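Local atomic coordinates of acyl-CoA dehydrogenase (PDB entry 3PFD), a protein that probably catalyses the FAD-dependent dehydrogenation of saturated acyl-CoA thioesters to their 2,3-dehydroacyl-CoA products, passing the electrons to an acceptor. Residues R141-G144 with A148-R151; C168-G173 with T177-M182; A183-D188 with S195-H200. All blocks are in the same frame, centred on the assembly; numbering follows the deposited sequence.

Contact 1 of 3, residues R141-G144 with A148-R151. With FDA (dihydroflavine-adenine dinucleotide), chain B.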
loop_
_atom_site.group_PDB
_atom_site.type_symbol
_atom_site.label_atom_id
_atom_site.label_comp_id
_atom_site.label_asym_id
_atom_site.label_seq_id
_atom_site.Cartn_x
_atom_site.Cartn_y
_atom_site.Cartn_z
ATOM N N ARG C 141 32.653 -7.072 3.861
ATOM C CA ARG C 141 32.264 -6.260 2.703
ATOM C C ARG C 141 31.593 -7.127 1.648
ATOM O O ARG C 141 30.603 -6.712 1.054
ATOM C CB ARG C 141 33.446 -5.499 2.084
ATOM C CG ARG C 141 33.930 -4.314 2.878
ATOM C CD ARG C 141 32.837 -3.217 3.054
ATOM N NE ARG C 141 33.289 -2.253 4.039
ATOM C CZ ARG C 141 32.549 -1.322 4.635
ATOM N NH1 ARG C 141 31.263 -1.199 4.371
ATOM N NH2 ARG C 141 33.117 -0.514 5.523
ATOM N N GLU C 142 32.117 -8.337 1.449
ATOM C CA GLU C 142 31.589 -9.227 0.437
ATOM C C GLU C 142 30.712 -10.349 1.006
ATOM O O GLU C 142 30.303 -11.250 0.300
ATOM C CB GLU C 142 32.739 -9.770 -0.421
ATOM C CG GLU C 142 33.671 -8.632 -0.997
ATOM C CD GLU C 142 32.927 -7.632 -1.911
ATOM O OE1 GLU C 142 33.137 -6.416 -1.794
ATOM O OE2 GLU C 142 32.120 -8.087 -2.755
ATOM N N ALA C 143 30.382 -10.254 2.285
ATOM C CA ALA C 143 29.510 -11.241 2.916
ATOM C C ALA C 143 28.535 -10.540 3.830
ATOM O O ALA C 143 28.792 -10.367 5.026
ATOM C CB ALA C 143 30.331 -12.306 3.679
ATOM N N GLY C 144 27.425 -10.111 3.239
ATOM C CA GLY C 144 26.350 -9.462 3.987
ATOM C C GLY C 144 25.213 -10.432 4.142
ATOM O O GLY C 144 25.253 -11.283 5.012
ATOM N N ALA C 148 27.610 -16.680 4.887
ATOM C CA ALA C 148 28.395 -17.915 4.829
ATOM C C ALA C 148 29.575 -17.813 3.854
ATOM O O ALA C 148 30.422 -18.679 3.844
ATOM C CB ALA C 148 27.491 -19.117 4.463
ATOM N N SER C 149 29.623 -16.765 3.031
ATOM C CA SER C 149 30.741 -16.592 2.110
ATOM C C SER C 149 31.874 -15.760 2.726
ATOM O O SER C 149 32.759 -15.291 2.018
ATOM C CB SER C 149 30.258 -15.995 0.775
ATOM O OG SER C 149 29.874 -14.646 0.939
ATOM N N MET C 150 31.847 -15.609 4.049
ATOM C CA MET C 150 32.821 -14.810 4.784
ATOM C C MET C 150 34.247 -15.345 4.587
ATOM O O MET C 150 34.437 -16.536 4.327
ATOM C CB MET C 150 32.467 -14.777 6.261
ATOM C CG MET C 150 32.766 -16.095 7.001
ATOM S SD MET C 150 32.394 -16.073 8.760
ATOM C CE MET C 150 30.593 -16.086 8.754
ATOM N N ARG C 151 35.231 -14.457 4.714
ATOM C CA ARG C 151 36.629 -14.780 4.401
ATOM C C ARG C 151 37.580 -14.774 5.601
ATOM O O ARG C 151 38.622 -15.427 5.557
ATOM C CB ARG C 151 37.148 -13.864 3.281
ATOM C CG ARG C 151 36.629 -14.256 1.885
ATOM C CD ARG C 151 37.097 -13.264 0.828
ATOM N NE ARG C 151 36.143 -13.113 -0.275
ATOM C CZ ARG C 151 36.138 -12.094 -1.137
ATOM N NH1 ARG C 151 37.039 -11.113 -1.032
ATOM N NH2 ARG C 151 35.227 -12.051 -2.105
HETATM P PA FDA B . 23.450 -7.152 0.397
HETATM O O1A FDA B . 23.409 -8.552 0.945
HETATM O O2A FDA B . 24.425 -6.778 -0.692
HETATM O O5B FDA B . 21.958 -6.805 -0.104
HETATM C C5B FDA B . 21.682 -5.844 -1.129
HETATM C C4B FDA B . 20.208 -5.966 -1.542
HETATM O O4B FDA B . 19.969 -7.228 -2.176
HETATM C C3B FDA B . 19.269 -5.919 -0.334
HETATM O O3B FDA B . 18.054 -5.281 -0.751
HETATM C C2B FDA B . 18.988 -7.385 -0.051
HETATM O O2B FDA B . 17.735 -7.595 0.607
HETATM C C1B FDA B . 18.982 -7.955 -1.452
HETATM N N9A FDA B . 19.221 -9.412 -1.477
HETATM C C8A FDA B . 20.374 -10.040 -1.184
HETATM N N7A FDA B . 20.204 -11.378 -1.334
HETATM C C5A FDA B . 18.923 -11.592 -1.723
HETATM C C6A FDA B . 18.184 -12.750 -2.016
HETATM N N6A FDA B . 18.765 -13.986 -1.918
HETATM N N1A FDA B . 16.884 -12.621 -2.394
HETATM C C2A FDA B . 16.326 -11.391 -2.471
HETATM N N3A FDA B . 17.007 -10.254 -2.202
HETATM C C4A FDA B . 18.306 -10.334 -1.815
HETATM N N1 FDA B . 26.553 -6.961 10.807
HETATM C C2 FDA B . 27.300 -7.488 11.825
HETATM O O2 FDA B . 28.006 -8.519 11.656
HETATM N N3 FDA B . 27.295 -6.896 13.039
HETATM C C4 FDA B . 26.555 -5.787 13.265
HETATM O O4 FDA B . 26.609 -5.287 14.402
HETATM C C4X FDA B . 25.756 -5.232 12.245
HETATM N N5 FDA B . 25.104 -4.064 12.413
HETATM C C5X FDA B . 24.822 -3.278 11.360
HETATM C C6 FDA B . 24.633 -1.897 11.514
HETATM C C7 FDA B . 24.418 -1.086 10.385
HETATM C C7M FDA B . 24.205 0.404 10.548
HETATM C C8 FDA B . 24.353 -1.648 9.118
HETATM C C8M FDA B . 24.107 -0.802 7.881
HETATM C C9 FDA B . 24.529 -3.011 8.969
HETATM C C9A FDA B . 24.776 -3.825 10.079
HETATM N N10 FDA B . 25.199 -5.159 9.893
HETATM C C10 FDA B . 25.774 -5.845 10.997
HETATM C "C1'" FDA B . 25.271 -5.727 8.545
HETATM C "C2'" FDA B . 23.885 -6.114 8.011
HETATM O "O2'" FDA B . 23.338 -7.292 8.646
HETATM C "C3'" FDA B . 23.994 -6.249 6.507
HETATM O "O3'" FDA B . 24.035 -4.915 5.941
HETATM C "C4'" FDA B . 22.820 -7.043 5.904
HETATM O "O4'" FDA B . 22.922 -8.425 6.256
HETATM C "C5'" FDA B . 22.771 -6.935 4.386
HETATM O "O5'" FDA B . 24.078 -7.172 3.845
HETATM P P FDA B . 24.684 -6.117 2.793
HETATM O O1P FDA B . 24.663 -4.756 3.444
HETATM O O2P FDA B . 25.982 -6.669 2.252
HETATM O O3P FDA B . 23.574 -6.075 1.625
#
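Ala143 and Met150 form the tight side of this contact, where the loop after strand 134-137 doubles back on itself. The methyl CB of Ala143 rests 3.7 Å from the backbone N of Met150 and 4.2 Å from Met150 CB, and it also touches Ser149 OG at 3.6 Å. That hydroxyl is turned between the backbone N and the carbonyl carbon of its own residue (chi1 70°), which sets it beside the methyl while it hydrogen-bonds to Asp146 O within the loop. The Met150 side chain runs off from Ala143, its sulfur toward Met182 and its CG against Val184. Toward solvent the fit loosens. Glu142 lays its CB over one face of the Arg151 guanidinium, 3.8 Å from NH2, but the carboxylate swings off and its OE2 stays 5.1 Å from Arg151 NH2, so any attraction between the charges is probably modest. Gln283 of the second subunit hydrogen-bonds to both Glu142 O and Gly144 N. Gly144 CA itself lies 3.2 Å from O5' of the reduced FAD. A loop folded over the ribityl-phosphate part of FAD at a subunit boundary belongs to the cofactor site of the acyl-CoA dehydrogenase middle domain.

Contact 2 of 3, residues C168-G173 with T177-M182. With FDA (dihydroflavine-adenine dinucleotide), chain B.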
loop_
_atom_site.group_PDB
_atom_site.type_symbol
_atom_site.label_atom_id
_atom_site.label_comp_id
_atom_site.label_asym_id
_atom_site.label_seq_id
_atom_site.Cartn_x
_atom_site.Cartn_y
_atom_site.Cartn_z
ATOM N N CYS C 168 33.078 -5.806 8.981
ATOM C CA CYS C 168 32.529 -4.460 8.841
ATOM C C CYS C 168 31.086 -4.414 9.261
ATOM O O CYS C 168 30.444 -5.461 9.430
ATOM C CB CYS C 168 32.689 -3.930 7.411
ATOM S SG CYS C 168 31.744 -4.801 6.205
ATOM N N TRP C 169 30.579 -3.189 9.399
ATOM C CA TRP C 169 29.231 -2.911 9.885
ATOM C C TRP C 169 29.023 -3.230 11.365
ATOM O O TRP C 169 27.876 -3.454 11.785
ATOM C CB TRP C 169 28.147 -3.658 9.074
ATOM C CG TRP C 169 28.177 -3.493 7.565
ATOM C CD1 TRP C 169 28.307 -4.496 6.630
ATOM C CD2 TRP C 169 28.016 -2.278 6.826
ATOM N NE1 TRP C 169 28.246 -3.969 5.354
ATOM C CE2 TRP C 169 28.084 -2.612 5.447
ATOM C CE3 TRP C 169 27.845 -0.933 7.189
ATOM C CZ2 TRP C 169 27.969 -1.647 4.432
ATOM C CZ3 TRP C 169 27.715 0.028 6.176
ATOM C CH2 TRP C 169 27.789 -0.339 4.818
ATOM N N ILE C 170 30.089 -3.206 12.164
ATOM C CA ILE C 170 30.001 -3.713 13.538
ATOM C C ILE C 170 29.494 -2.638 14.493
ATOM O O ILE C 170 30.196 -1.676 14.823
ATOM C CB ILE C 170 31.344 -4.349 14.035
ATOM C CG1 ILE C 170 31.837 -5.448 13.074
ATOM C CG2 ILE C 170 31.221 -4.853 15.502
ATOM C CD1 ILE C 170 30.731 -6.468 12.577
ATOM N N THR C 171 28.255 -2.817 14.934
ATOM C CA THR C 171 27.588 -1.883 15.838
ATOM C C THR C 171 28.327 -1.897 17.175
ATOM O O THR C 171 28.654 -2.970 17.686
ATOM C CB THR C 171 26.140 -2.327 16.051
ATOM O OG1 THR C 171 25.437 -2.203 14.825
ATOM C CG2 THR C 171 25.437 -1.498 17.099
ATOM N N ASN C 172 28.557 -0.703 17.727
ATOM C CA ASN C 172 29.273 -0.493 19.010
ATOM C C ASN C 172 30.758 -0.869 18.975
ATOM O O ASN C 172 31.424 -0.900 20.018
ATOM C CB ASN C 172 28.519 -1.073 20.230
ATOM C CG ASN C 172 27.112 -0.409 20.445
ATOM O OD1 ASN C 172 26.880 0.761 20.077
ATOM N ND2 ASN C 172 26.170 -1.180 21.019
ATOM N N GLY C 173 31.268 -1.124 17.766
ATOM C CA GLY C 173 32.707 -1.289 17.540
ATOM C C GLY C 173 33.457 -0.151 18.213
ATOM O O GLY C 173 33.046 1.011 18.128
ATOM N N THR C 177 33.841 -4.422 24.792
ATOM C CA THR C 177 34.923 -5.164 25.420
ATOM C C THR C 177 35.029 -6.570 24.810
ATOM O O THR C 177 36.140 -7.046 24.533
ATOM C CB THR C 177 34.695 -5.245 26.950
ATOM O OG1 THR C 177 34.736 -3.923 27.518
ATOM C CG2 THR C 177 35.756 -6.105 27.637
ATOM N N TRP C 178 33.870 -7.204 24.573
ATOM C CA TRP C 178 33.792 -8.575 24.075
ATOM C C TRP C 178 33.099 -8.619 22.725
ATOM O O TRP C 178 32.118 -7.913 22.495
ATOM C CB TRP C 178 33.011 -9.447 25.043
ATOM C CG TRP C 178 33.788 -9.886 26.269
ATOM C CD1 TRP C 178 33.598 -9.471 27.558
ATOM C CD2 TRP C 178 34.835 -10.856 26.309
ATOM N NE1 TRP C 178 34.470 -10.131 28.400
ATOM C CE2 TRP C 178 35.242 -10.980 27.656
ATOM C CE3 TRP C 178 35.478 -11.625 25.332
ATOM C CZ2 TRP C 178 36.283 -11.841 28.053
ATOM C CZ3 TRP C 178 36.508 -12.480 25.724
ATOM C CH2 TRP C 178 36.892 -12.586 27.077
ATOM N N TYR C 179 33.613 -9.466 21.844
ATOM C CA TYR C 179 33.142 -9.538 20.466
ATOM C C TYR C 179 32.957 -10.999 20.123
ATOM O O TYR C 179 33.887 -11.785 20.266
ATOM C CB TYR C 179 34.164 -8.939 19.492
ATOM C CG TYR C 179 34.361 -7.423 19.552
ATOM C CD1 TYR C 179 35.081 -6.827 20.590
ATOM C CD2 TYR C 179 33.863 -6.591 18.542
ATOM C CE1 TYR C 179 35.275 -5.441 20.653
ATOM C CE2 TYR C 179 34.059 -5.184 18.594
ATOM C CZ TYR C 179 34.775 -4.627 19.644
ATOM O OH TYR C 179 34.986 -3.259 19.703
ATOM N N THR C 180 31.762 -11.349 19.651
ATOM C CA THR C 180 31.511 -12.672 19.084
ATOM C C THR C 180 31.873 -12.606 17.602
ATOM O O THR C 180 31.170 -11.968 16.808
ATOM C CB THR C 180 30.038 -13.075 19.295
ATOM O OG1 THR C 180 29.751 -13.076 20.697
ATOM C CG2 THR C 180 29.708 -14.444 18.699
ATOM N N VAL C 181 32.981 -13.242 17.237
ATOM C CA VAL C 181 33.476 -13.198 15.858
ATOM C C VAL C 181 33.314 -14.554 15.168
ATOM O O VAL C 181 33.678 -15.604 15.734
ATOM C CB VAL C 181 34.971 -12.767 15.809
ATOM C CG1 VAL C 181 35.435 -12.601 14.368
ATOM C CG2 VAL C 181 35.213 -11.478 16.600
ATOM N N MET C 182 32.756 -14.556 13.954
ATOM C CA MET C 182 32.773 -15.790 13.160
ATOM C C MET C 182 33.884 -15.746 12.150
ATOM O O MET C 182 34.130 -14.710 11.531
ATOM C CB MET C 182 31.473 -16.097 12.413
ATOM C CG MET C 182 30.209 -15.516 12.924
ATOM S SD MET C 182 29.723 -15.972 14.586
ATOM C CE MET C 182 29.758 -14.361 15.309
HETATM P PA FDA B . 23.450 -7.152 0.397
HETATM O O1A FDA B . 23.409 -8.552 0.945
HETATM O O2A FDA B . 24.425 -6.778 -0.692
HETATM O O5B FDA B . 21.958 -6.805 -0.104
HETATM C C5B FDA B . 21.682 -5.844 -1.129
HETATM C C4B FDA B . 20.208 -5.966 -1.542
HETATM O O4B FDA B . 19.969 -7.228 -2.176
HETATM C C3B FDA B . 19.269 -5.919 -0.334
HETATM O O3B FDA B . 18.054 -5.281 -0.751
HETATM C C2B FDA B . 18.988 -7.385 -0.051
HETATM O O2B FDA B . 17.735 -7.595 0.607
HETATM C C1B FDA B . 18.982 -7.955 -1.452
HETATM N N9A FDA B . 19.221 -9.412 -1.477
HETATM C C8A FDA B . 20.374 -10.040 -1.184
HETATM N N7A FDA B . 20.204 -11.378 -1.334
HETATM C C5A FDA B . 18.923 -11.592 -1.723
HETATM C C6A FDA B . 18.184 -12.750 -2.016
HETATM N N6A FDA B . 18.765 -13.986 -1.918
HETATM N N1A FDA B . 16.884 -12.621 -2.394
HETATM C C2A FDA B . 16.326 -11.391 -2.471
HETATM N N3A FDA B . 17.007 -10.254 -2.202
HETATM C C4A FDA B . 18.306 -10.334 -1.815
HETATM N N1 FDA B . 26.553 -6.961 10.807
HETATM C C2 FDA B . 27.300 -7.488 11.825
HETATM O O2 FDA B . 28.006 -8.519 11.656
HETATM N N3 FDA B . 27.295 -6.896 13.039
HETATM C C4 FDA B . 26.555 -5.787 13.265
HETATM O O4 FDA B . 26.609 -5.287 14.402
HETATM C C4X FDA B . 25.756 -5.232 12.245
HETATM N N5 FDA B . 25.104 -4.064 12.413
HETATM C C5X FDA B . 24.822 -3.278 11.360
HETATM C C6 FDA B . 24.633 -1.897 11.514
HETATM C C7 FDA B . 24.418 -1.086 10.385
HETATM C C7M FDA B . 24.205 0.404 10.548
HETATM C C8 FDA B . 24.353 -1.648 9.118
HETATM C C8M FDA B . 24.107 -0.802 7.881
HETATM C C9 FDA B . 24.529 -3.011 8.969
HETATM C C9A FDA B . 24.776 -3.825 10.079
HETATM N N10 FDA B . 25.199 -5.159 9.893
HETATM C C10 FDA B . 25.774 -5.845 10.997
HETATM C "C1'" FDA B . 25.271 -5.727 8.545
HETATM C "C2'" FDA B . 23.885 -6.114 8.011
HETATM O "O2'" FDA B . 23.338 -7.292 8.646
HETATM C "C3'" FDA B . 23.994 -6.249 6.507
HETATM O "O3'" FDA B . 24.035 -4.915 5.941
HETATM C "C4'" FDA B . 22.820 -7.043 5.904
HETATM O "O4'" FDA B . 22.922 -8.425 6.256
HETATM C "C5'" FDA B . 22.771 -6.935 4.386
HETATM O "O5'" FDA B . 24.078 -7.172 3.845
HETATM P P FDA B . 24.684 -6.117 2.793
HETATM O O1P FDA B . 24.663 -4.756 3.444
HETATM O O2P FDA B . 25.982 -6.669 2.252
HETATM O O3P FDA B . 23.574 -6.075 1.625
#
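The flavin pocket of the acyl-CoA dehydrogenase fold supplies the setting here: Ile170 faces the isoalloxazine with one branch and Tyr179 with the other. Its CD1 ends 3.5 Å from N3 of the reduced FAD, whereas CG2, anti to the backbone N (chi1 -55° for CG1), meets Tyr179 CE2 at 4.2 Å. Both this methyl and Gly173 CA come to the edge of the Tyr179 ring, near its plane; Gly173 CA is 3.7 Å from Tyr179 OH. The phenol hydroxyl hydrogen-bonds to the backbone N of Gly174. Between these points the chain leaves strand 160-171 through a type II beta turn from Ile170 to Gly173, closed by Gly173 N to Ile170 O, and returns as strand 178-184 in a different sheet of the middle domain; no backbone hydrogen bond joins these two segments, which meet through Ile170, Gly173 and the Tyr179 ring. The same strand end grips the flavin. Thr171 N gives a nearly straight bond (169°) to O4 at 3.0 Å, and N5 of the reduced flavin donates to Thr171 OG1 at 3.1 Å along a more bent path. Trp169 brings its CB to within 3.4 Å of flavin N10, and the ribityl O3' lies over one face of its indole. Arg141 makes a cation-pi contact with that indole, and Gly354 of the second subunit packs against it.

Contact 3 of 3, residues A183-D188 with S195-H200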
loop_
_atom_site.group_PDB
_atom_site.type_symbol
_atom_site.label_atom_id
_atom_site.label_comp_id
_atom_site.label_asym_id
_atom_site.label_seq_id
_atom_site.Cartn_x
_atom_site.Cartn_y
_atom_site.Cartn_z
ATOM N N ALA C 183 34.536 -16.891 11.968
ATOM C CA ALA C 183 35.619 -17.023 11.023
ATOM C C ALA C 183 35.653 -18.453 10.499
ATOM O O ALA C 183 35.141 -19.367 11.142
ATOM C CB ALA C 183 36.938 -16.643 11.673
ATOM N N VAL C 184 36.215 -18.621 9.309
ATOM C CA VAL C 184 36.353 -19.907 8.655
ATOM C C VAL C 184 37.433 -20.736 9.348
ATOM O O VAL C 184 38.563 -20.275 9.543
ATOM C CB VAL C 184 36.708 -19.708 7.181
ATOM C CG1 VAL C 184 36.818 -21.043 6.444
ATOM C CG2 VAL C 184 35.654 -18.814 6.512
ATOM N N THR C 185 37.067 -21.935 9.773
ATOM C CA THR C 185 38.070 -22.895 10.233
ATOM C C THR C 185 38.382 -23.914 9.134
ATOM O O THR C 185 39.447 -24.508 9.127
ATOM C CB THR C 185 37.666 -23.584 11.548
ATOM O OG1 THR C 185 36.283 -23.980 11.492
ATOM C CG2 THR C 185 37.880 -22.611 12.714
ATOM N N ASP C 186 37.456 -24.092 8.194
ATOM C CA ASP C 186 37.692 -24.975 7.049
ATOM C C ASP C 186 36.945 -24.515 5.797
ATOM O O ASP C 186 35.723 -24.720 5.675
ATOM C CB ASP C 186 37.374 -26.438 7.374
ATOM C CG ASP C 186 37.918 -27.402 6.321
ATOM O OD1 ASP C 186 38.129 -26.987 5.162
ATOM O OD2 ASP C 186 38.104 -28.583 6.645
ATOM N N PRO C 187 37.689 -23.884 4.868
ATOM C CA PRO C 187 37.193 -23.342 3.602
ATOM C C PRO C 187 36.447 -24.372 2.763
ATOM O O PRO C 187 35.536 -24.010 2.031
ATOM C CB PRO C 187 38.473 -22.904 2.884
ATOM C CG PRO C 187 39.440 -22.603 3.988
ATOM C CD PRO C 187 39.112 -23.546 5.101
ATOM N N ASP C 188 36.860 -25.632 2.893
ATOM C CA ASP C 188 36.273 -26.785 2.218
ATOM C C ASP C 188 34.891 -27.191 2.703
ATOM O O ASP C 188 34.191 -27.906 2.005
ATOM C CB ASP C 188 37.169 -28.008 2.446
ATOM C CG ASP C 188 38.029 -28.337 1.262
ATOM O OD1 ASP C 188 38.057 -29.527 0.891
ATOM O OD2 ASP C 188 38.683 -27.432 0.705
ATOM N N SER C 195 33.407 -21.263 12.331
ATOM C CA SER C 195 33.363 -21.320 13.781
ATOM C C SER C 195 33.128 -19.945 14.419
ATOM O O SER C 195 33.240 -18.908 13.762
ATOM C CB SER C 195 34.618 -22.003 14.342
ATOM O OG SER C 195 34.765 -23.282 13.764
ATOM N N ALA C 196 32.797 -19.956 15.705
ATOM C CA ALA C 196 32.522 -18.725 16.448
ATOM C C ALA C 196 33.423 -18.632 17.683
ATOM O O ALA C 196 33.610 -19.628 18.394
ATOM C CB ALA C 196 31.050 -18.661 16.831
ATOM N N PHE C 197 33.969 -17.431 17.919
ATOM C CA PHE C 197 34.934 -17.181 18.991
ATOM C C PHE C 197 34.634 -15.905 19.769
ATOM O O PHE C 197 34.131 -14.909 19.210
ATOM C CB PHE C 197 36.352 -17.042 18.427
ATOM C CG PHE C 197 36.763 -18.160 17.512
ATOM C CD1 PHE C 197 37.470 -19.260 18.008
ATOM C CD2 PHE C 197 36.456 -18.111 16.146
ATOM C CE1 PHE C 197 37.867 -20.300 17.148
ATOM C CE2 PHE C 197 36.828 -19.152 15.280
ATOM C CZ PHE C 197 37.531 -20.244 15.774
ATOM N N MET C 198 34.968 -15.921 21.057
ATOM C CA MET C 198 34.903 -14.705 21.872
ATOM C C MET C 198 36.255 -14.025 21.841
ATOM O O MET C 198 37.270 -14.608 22.255
ATOM C CB MET C 198 34.512 -15.004 23.321
ATOM C CG MET C 198 33.110 -15.559 23.509
ATOM S SD MET C 198 31.773 -14.635 22.716
ATOM C CE MET C 198 31.937 -12.982 23.428
ATOM N N VAL C 199 36.260 -12.796 21.326
ATOM C CA VAL C 199 37.457 -11.990 21.223
ATOM C C VAL C 199 37.321 -10.785 22.160
ATOM O O VAL C 199 36.249 -10.168 22.247
ATOM C CB VAL C 199 37.712 -11.521 19.750
ATOM C CG1 VAL C 199 38.915 -10.564 19.677
ATOM C CG2 VAL C 199 37.922 -12.730 18.784
ATOM N N HIS C 200 38.422 -10.461 22.837
ATOM C CA HIS C 200 38.484 -9.375 23.802
ATOM C C HIS C 200 39.226 -8.176 23.205
ATOM O O HIS C 200 40.153 -8.351 22.417
ATOM C CB HIS C 200 39.166 -9.865 25.086
ATOM C CG HIS C 200 39.092 -8.902 26.233
ATOM N ND1 HIS C 200 39.961 -7.842 26.373
ATOM C CD2 HIS C 200 38.266 -8.853 27.304
ATOM C CE1 HIS C 200 39.666 -7.176 27.477
ATOM N NE2 HIS C 200 38.644 -7.773 28.065
#
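Ala183 pairs with Ser195 through two backbone hydrogen bonds, a hydrogen-bonded pair of the antiparallel hairpin in which strand 178-184 runs against strand 194-200. Ala183 N reaches Ser195 O at 3.0 Å, and Ser195 N returns to Ala183 O at 2.8 Å with a nearly straight N-H...O angle of 172°. Both side chains emerge on the same face of the sheet. There the Ala183 methyl comes within 4.4 Å of Phe197 CE2, a light apolar touch, and also packs on Thr152 and Ala154. At Val184 the backbone bonds to Ala154 of strand 153-157 and to Thr152 just before it. Thr185 then swings back to the hairpin. Its OG1 sits between its own backbone N and carbonyl carbon (chi1 44°) and lies 2.8 Å from Ser195 OG, a hydrogen bond in which either hydroxyl may be the donor. The methyl CG2 takes the position beside the backbone N, from where it packs 3.7 Å from Ser195 CB and meets CZ of Phe197 at the ring edge, in plane, at 3.9 Å. One side chain thus presents its polar branch to a serine and its apolar branch to a phenyl ring that also stacks edge-to-face with Trp161. Farther on, Asp186 OD1 accepts from Asp188 N in an Asx turn, starting the chain round the hairpin loop. Each linked hydroxyl has another partner, Gly193 O for Thr185 OG1 and Gly242 N for Ser195 OG, so the chemistry implies a short chain of hydrogen bonds that ties the turn end of the hairpin to the segment following strand 237-238, while the threonine methyl meets the Phe197 edge.

All three contacts lie in the middle domain, yet they show how chemistry follows position. Contact 1 is only partly buried, a loop packed on itself whose outer side chains meet solvent and the second subunit. Contact 2 is wholly buried and spans the two sheets, while contact 3, farther from the chain centre, is the one with backbone pairing between its segments. Strand 178-184 serves contacts 2 and 3, and its neighbour 194-200 probably hydrogen-bonds to it at Tyr179 and Val181 as well. Met150 of contact 1 reaches that same strand. Contacts 1 and 2 touch the same reduced FAD, one at its ribityl-phosphate part and the other mainly at the isoalloxazine, with Trp169 reaching the ribityl chain.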